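Local coordinates for transcriptional regulator (TetR/AcrR family) (Bacillus halodurans, PDB 5GP9), which probably represses genes of fatty acid degradation by binding operator DNA through a helix-turn-helix domain, and probably responds to long-chain fatty acyl effectors, at residues Y46-N49 with K50-L54; L160-V163 with V164-V168; Q26-V29 with S30-A33. All coordinates share one frame; numbering follows the deposited sequence.

Contact 1: Y46-N49 with K50-L54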
# COMPACT_ATOMS: atom_id res chain seq x y z
N TYR A 46 -28.30 -5.68 -13.26
CA TYR A 46 -27.73 -4.78 -12.27
C TYR A 46 -26.35 -4.26 -12.65
O TYR A 46 -26.06 -3.11 -12.39
CB TYR A 46 -27.68 -5.49 -10.91
CG TYR A 46 -29.01 -5.46 -10.17
CD1 TYR A 46 -30.03 -6.35 -10.47
CD2 TYR A 46 -29.20 -4.55 -9.07
CE1 TYR A 46 -31.28 -6.27 -9.81
CE2 TYR A 46 -30.42 -4.51 -8.38
CZ TYR A 46 -31.44 -5.37 -8.70
OH TYR A 46 -32.65 -5.27 -7.99
N PHE A 47 -25.55 -5.12 -13.25
CA PHE A 47 -24.13 -4.96 -13.55
C PHE A 47 -23.73 -5.58 -14.91
O PHE A 47 -24.11 -6.72 -15.21
CB PHE A 47 -23.29 -5.65 -12.47
CG PHE A 47 -23.60 -5.17 -11.08
CD1 PHE A 47 -23.16 -3.95 -10.61
CD2 PHE A 47 -24.36 -5.97 -10.25
CE1 PHE A 47 -23.51 -3.48 -9.36
CE2 PHE A 47 -24.62 -5.53 -8.98
CZ PHE A 47 -24.24 -4.30 -8.58
N ASN A 48 -22.84 -4.92 -15.66
CA ASN A 48 -22.39 -5.41 -16.99
C ASN A 48 -21.47 -6.63 -16.97
O ASN A 48 -21.55 -7.50 -17.81
CB ASN A 48 -21.72 -4.23 -17.78
CG ASN A 48 -22.73 -3.14 -18.20
OD1 ASN A 48 -23.18 -3.16 -19.34
ND2 ASN A 48 -23.11 -2.23 -17.31
N ASN A 49 -20.58 -6.72 -15.97
CA ASN A 49 -19.60 -7.74 -15.91
C ASN A 49 -18.99 -7.67 -14.52
O ASN A 49 -19.39 -6.82 -13.71
CB ASN A 49 -18.50 -7.55 -17.00
CG ASN A 49 -17.62 -6.34 -16.76
OD1 ASN A 49 -18.01 -5.38 -16.04
ND2 ASN A 49 -16.41 -6.36 -17.39
N LYS A 50 -18.05 -8.56 -14.28
CA LYS A 50 -17.39 -8.69 -12.99
C LYS A 50 -16.77 -7.38 -12.49
O LYS A 50 -16.84 -7.06 -11.31
CB LYS A 50 -16.35 -9.79 -13.11
CG LYS A 50 -15.49 -10.01 -11.89
CD LYS A 50 -14.69 -11.28 -12.01
CE LYS A 50 -13.73 -11.28 -13.20
NZ LYS A 50 -12.71 -12.30 -12.86
N GLU A 51 -16.14 -6.62 -13.39
CA GLU A 51 -15.49 -5.35 -13.02
C GLU A 51 -16.41 -4.35 -12.57
O GLU A 51 -16.15 -3.58 -11.61
CB GLU A 51 -14.67 -4.75 -14.20
CG GLU A 51 -13.21 -5.11 -14.10
CD GLU A 51 -12.28 -4.37 -15.04
OE1 GLU A 51 -12.58 -3.19 -15.45
OE2 GLU A 51 -11.24 -5.06 -15.31
N ASP A 52 -17.54 -4.31 -13.22
CA ASP A 52 -18.53 -3.36 -12.88
C ASP A 52 -19.09 -3.66 -11.47
O ASP A 52 -19.37 -2.68 -10.70
CB ASP A 52 -19.64 -3.40 -13.91
CG ASP A 52 -20.69 -2.38 -13.67
OD1 ASP A 52 -20.43 -1.28 -13.14
OD2 ASP A 52 -21.84 -2.65 -13.98
N VAL A 53 -19.22 -4.95 -11.16
CA VAL A 53 -19.70 -5.41 -9.78
C VAL A 53 -18.71 -4.91 -8.71
O VAL A 53 -19.11 -4.24 -7.73
CB VAL A 53 -19.80 -6.95 -9.63
CG1 VAL A 53 -20.30 -7.30 -8.21
CG2 VAL A 53 -20.73 -7.61 -10.68
N LEU A 54 -17.46 -5.17 -8.98
CA LEU A 54 -16.33 -4.72 -8.12
C LEU A 54 -16.21 -3.23 -7.88
O LEU A 54 -16.18 -2.78 -6.74
CB LEU A 54 -15.04 -5.35 -8.62
CG LEU A 54 -13.72 -5.13 -7.83
CD1 LEU A 54 -13.81 -5.77 -6.47
CD2 LEU A 54 -12.53 -5.64 -8.58
O HOH W 1 -23.80 -1.49 -13.00

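Contact 2: L160-V163 with V164-V168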
# COMPACT_ATOMS: atom_id res chain seq x y z
N LEU A 160 -2.22 3.34 7.94
CA LEU A 160 -3.43 2.53 8.27
C LEU A 160 -3.62 1.36 7.31
O LEU A 160 -3.82 0.23 7.66
CB LEU A 160 -4.64 3.40 8.25
CG LEU A 160 -4.76 4.53 9.25
CD1 LEU A 160 -6.06 5.32 9.13
CD2 LEU A 160 -4.57 4.05 10.67
N ASP A 161 -3.35 1.62 6.03
CA ASP A 161 -3.49 0.60 5.03
C ASP A 161 -2.50 -0.50 5.19
O ASP A 161 -2.82 -1.70 4.98
CB ASP A 161 -3.36 1.25 3.61
CG ASP A 161 -3.98 0.40 2.52
OD1 ASP A 161 -5.09 -0.15 2.59
OD2 ASP A 161 -3.24 0.17 1.54
N GLU A 162 -1.26 -0.18 5.51
CA GLU A 162 -0.23 -1.12 5.73
C GLU A 162 -0.50 -2.00 6.96
O GLU A 162 -0.31 -3.20 6.91
CB GLU A 162 1.12 -0.47 5.81
CG GLU A 162 2.32 -1.36 5.99
CD GLU A 162 2.70 -2.16 4.72
OE1 GLU A 162 2.20 -1.82 3.64
OE2 GLU A 162 3.45 -3.11 4.85
N VAL A 163 -0.97 -1.37 8.04
CA VAL A 163 -1.33 -2.14 9.27
C VAL A 163 -2.44 -3.15 8.90
O VAL A 163 -2.32 -4.33 9.17
CB VAL A 163 -1.73 -1.19 10.38
CG1 VAL A 163 -2.37 -2.00 11.57
CG2 VAL A 163 -0.56 -0.35 10.79
N VAL A 164 -3.49 -2.72 8.21
CA VAL A 164 -4.63 -3.61 7.83
C VAL A 164 -4.14 -4.74 6.91
O VAL A 164 -4.51 -5.91 7.11
CB VAL A 164 -5.82 -2.85 7.14
CG1 VAL A 164 -6.91 -3.86 6.75
CG2 VAL A 164 -6.35 -1.75 8.08
N THR A 165 -3.28 -4.41 5.93
CA THR A 165 -2.76 -5.44 5.06
C THR A 165 -2.00 -6.50 5.78
O THR A 165 -2.12 -7.71 5.48
CB THR A 165 -1.96 -4.88 3.89
OG1 THR A 165 -2.88 -4.18 3.07
CG2 THR A 165 -1.29 -5.92 3.11
N ASN A 166 -1.20 -6.10 6.76
CA ASN A 166 -0.46 -7.05 7.50
C ASN A 166 -1.36 -8.03 8.32
O ASN A 166 -1.04 -9.21 8.39
CB ASN A 166 0.60 -6.35 8.33
CG ASN A 166 1.86 -6.09 7.48
OD1 ASN A 166 2.70 -6.99 7.30
ND2 ASN A 166 1.96 -4.91 6.86
N TRP A 167 -2.48 -7.51 8.80
CA TRP A 167 -3.45 -8.28 9.59
C TRP A 167 -4.13 -9.28 8.65
O TRP A 167 -4.22 -10.48 8.93
CB TRP A 167 -4.40 -7.32 10.20
CG TRP A 167 -5.71 -7.80 10.75
CD1 TRP A 167 -5.93 -8.48 11.97
CD2 TRP A 167 -6.98 -7.65 10.14
NE1 TRP A 167 -7.26 -8.73 12.11
CE2 TRP A 167 -7.94 -8.24 11.01
CE3 TRP A 167 -7.42 -7.02 8.95
CZ2 TRP A 167 -9.28 -8.23 10.73
CZ3 TRP A 167 -8.77 -6.99 8.68
CH2 TRP A 167 -9.70 -7.56 9.56
N VAL A 168 -4.53 -8.82 7.46
CA VAL A 168 -5.06 -9.73 6.41
C VAL A 168 -4.07 -10.81 5.97
O VAL A 168 -4.48 -11.98 5.84
CB VAL A 168 -5.61 -8.97 5.20
CG1 VAL A 168 -5.88 -9.90 4.02
CG2 VAL A 168 -6.85 -8.19 5.54
O HOH W 2 -1.91 -2.29 1.49

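Contact 3: Q26-V29 with S30-A33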
# COMPACT_ATOMS: atom_id res chain seq x y z
N GLN A 26 -10.47 -15.91 -10.66
CA GLN A 26 -11.39 -17.03 -10.70
C GLN A 26 -12.87 -16.69 -10.38
O GLN A 26 -13.74 -17.51 -10.64
CB GLN A 26 -10.93 -18.09 -9.71
CG GLN A 26 -9.73 -18.88 -10.17
CD GLN A 26 -9.36 -19.97 -9.19
OE1 GLN A 26 -10.04 -20.20 -8.18
NE2 GLN A 26 -8.28 -20.67 -9.50
N ALA A 27 -13.16 -15.54 -9.78
CA ALA A 27 -14.55 -15.15 -9.54
C ALA A 27 -15.21 -14.99 -10.92
O ALA A 27 -14.60 -14.46 -11.81
CB ALA A 27 -14.63 -13.85 -8.75
N GLN A 28 -16.41 -15.53 -11.10
CA GLN A 28 -17.17 -15.39 -12.32
C GLN A 28 -18.58 -15.04 -11.98
O GLN A 28 -19.08 -15.43 -10.95
CB GLN A 28 -17.17 -16.70 -13.09
CG GLN A 28 -16.05 -16.79 -14.13
CD GLN A 28 -15.40 -18.13 -14.11
OE1 GLN A 28 -16.06 -19.14 -13.85
NE2 GLN A 28 -14.09 -18.15 -14.30
N VAL A 29 -19.25 -14.39 -12.90
CA VAL A 29 -20.59 -13.92 -12.68
C VAL A 29 -21.54 -15.06 -12.35
O VAL A 29 -22.37 -14.91 -11.44
CB VAL A 29 -21.06 -13.06 -13.86
CG1 VAL A 29 -22.58 -12.82 -13.81
CG2 VAL A 29 -20.31 -11.75 -13.88
N SER A 30 -21.37 -16.22 -13.02
CA SER A 30 -22.08 -17.46 -12.66
C SER A 30 -22.02 -17.84 -11.21
O SER A 30 -23.02 -18.22 -10.64
CB SER A 30 -21.53 -18.69 -13.41
OG SER A 30 -21.38 -18.34 -14.75
N LYS A 31 -20.81 -17.81 -10.63
CA LYS A 31 -20.58 -18.14 -9.23
C LYS A 31 -21.21 -17.09 -8.29
O LYS A 31 -21.82 -17.49 -7.30
CB LYS A 31 -19.07 -18.24 -8.91
CG LYS A 31 -18.32 -19.38 -9.62
CD LYS A 31 -16.79 -19.20 -9.67
CE LYS A 31 -16.22 -20.14 -10.75
NZ LYS A 31 -14.79 -19.85 -11.03
N ILE A 32 -21.10 -15.81 -8.65
CA ILE A 32 -21.68 -14.71 -7.89
C ILE A 32 -23.22 -14.92 -7.87
O ILE A 32 -23.84 -14.80 -6.85
CB ILE A 32 -21.27 -13.34 -8.44
CG1 ILE A 32 -19.70 -13.19 -8.37
CG2 ILE A 32 -21.98 -12.21 -7.70
CD1 ILE A 32 -19.19 -11.89 -8.89
N ALA A 33 -23.79 -15.27 -9.02
CA ALA A 33 -25.24 -15.46 -9.15
C ALA A 33 -25.69 -16.60 -8.24
O ALA A 33 -26.64 -16.39 -7.47
CB ALA A 33 -25.57 -15.78 -10.65

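Contact 1: Y46-N49 with K50-L54
Asn-49 holds CG between its backbone N and its carbonyl carbon (chi1 69°), which folds the amide over the start of helix 50-74, while Asp-52 keeps CG anti to its own N (chi1 -177°) and sends its carboxylate back to the preceding turn. Asn-49 occupies the N-cap position, and its OD1 accepts from Asp-52 N at 3.1 Å, the donor standing above the plane of the amide carbonyl. Asparagine suits this place because a short side chain can replace the carbonyl missing from the turn before the helix. The main chain takes over at once, with Val-53 N giving to Asn-49 O at 3.2 Å. Asp-52 answers with a bond of its own. Asp-52 OD2 accepts from Asn-48 N at 3.0 Å on the anti lone pair, and takes a second hydrogen bond from a water that also gives to Tyr-46 O. The same OD2 sits at the edge of the Phe-47 ring. Over one face of that ring comes Val-53 CA, 4.3 Å from the centroid in a CH-pi contact, and Phe-47 CB packs on Val-53 CG2 at 3.7 Å. Phe-47 also rests on Ile-11 of helix 8-26, as suits a buried aromatic. The Tyr-Phe-Asn-Asn-Lys-Glu run fits the turn by which TetR-type DNA-binding domains pass from the recognition helix into the long connecting helix.

Contact 2: L160-V163 with V164-V168
The amide of Asn-166 and the carboxylate of Glu-162 meet with their planes 62° apart. Asn-166 ND2 donates in the plane of its own amide, and Glu-162 OE2 receives it at 3.1 Å from above the carboxylate plane, a bond of only moderate straightness. This is an i to i+4 pair on successive turns of alpha-helix 149-169, in the C-terminal regulatory part of the TetR fold. Glu-162 reaches forward, toward the next turn, because its chain bends at chi2 (73°). The edge of another flat group, the indole of Trp-167, has Val-164 O in its plane; Tyr-174 and His-98 stand edge-to-face with it, and NE1 bonds to Tyr-174 O.

Valines suit the buried flank: Val-164 has CG2 anti to its carbonyl carbon, which lays this methyl beside Leu-160 O at 3.2 Å, and Leu-160, Val-163 and Val-164 all press on Phe-91 of helix 79-95. On the ligand side, one water gives a hydrogen bond to Asp-161 OD2 at 2.8 Å and hydrogen-bonds to Thr-165 OG1 at 2.6 Å, while Gln-105 NE2 of helix 98-107 hydrogen-bonds both Thr-165 OG1 and Asp-161 OD1. Asp-161 also forms a salt bridge with Arg-109 and touches the bound palmitic acid, with a magnesium ion about 4 Å from its side chain, while Glu-162, Val-163 and Asn-166 pack on Gln-154 of the second subunit. Glu-162 O is gripped twice, by Asn-166 N at 3.0 Å and Asn-166 ND2 at 2.8 Å, the two donors arriving from opposite faces of its plane.

Contact 3: Q26-V29 with S30-A33
Lys-31 runs obliquely across Gln-28, its chain extended beyond CG along the turn that opens the predicted helix-turn-helix motif. With CG anti to the carbonyl carbon (chi1 -64°), it leads back past the helix start, and Lys-31 NZ gives a hydrogen bond to Gln-26 O at 2.6 Å, in the plane of that carbonyl. Gln-28 bends at chi2 to bring its amide oxygen alongside: OE1 lies 3.2 Å from Lys-31 NZ, a weak hydrogen bond. A lysine suits this place because a long flexible chain can span the turn and its charge can meet the backbone carbonyl of Gln-26, at the end of helix 8-26, while its methylenes rest on Val-18.

Gln-28 is at the N-cap position of helix 29-36, and the first i to i+4 bond of the helix runs from Ile-32 N to Gln-28 O at 3.1 Å. Ile-32 lays CG1 3.5 Å from that same oxygen and turns its branched chain inward onto Ala-15, as a buried apolar residue should. Val-29 faces Ile-43 and Tyr-44 of helix 40-46, joining the two helices of the motif. Its carbonyl oxygen accepts from Ala-33 N at 2.8 Å, and the small Ala-33 CB sits 3.4 Å from that oxygen.

Overall arrangement
Followed from the N terminus, the chain leaves helix 8-26 and contact 3 closes the short turn into helix 29-36; contact 1 then closes the turn from helix 40-46 into the long helix 50-74. Contact 2 closes no loop, being a turn within helix 149-169. The three lie in series, neither nested nor crossed. Contacts 1 and 3 have centres about 11 Å apart and are joined directly: Lys-50 NZ lies 3.1 Å from Ala-27 O, a probable hydrogen bond, so the two turns flanking the predicted motif are tied together. Contact 2, its centre about 27 Å from each of the others, belongs to the ligand-binding part beside the second subunit.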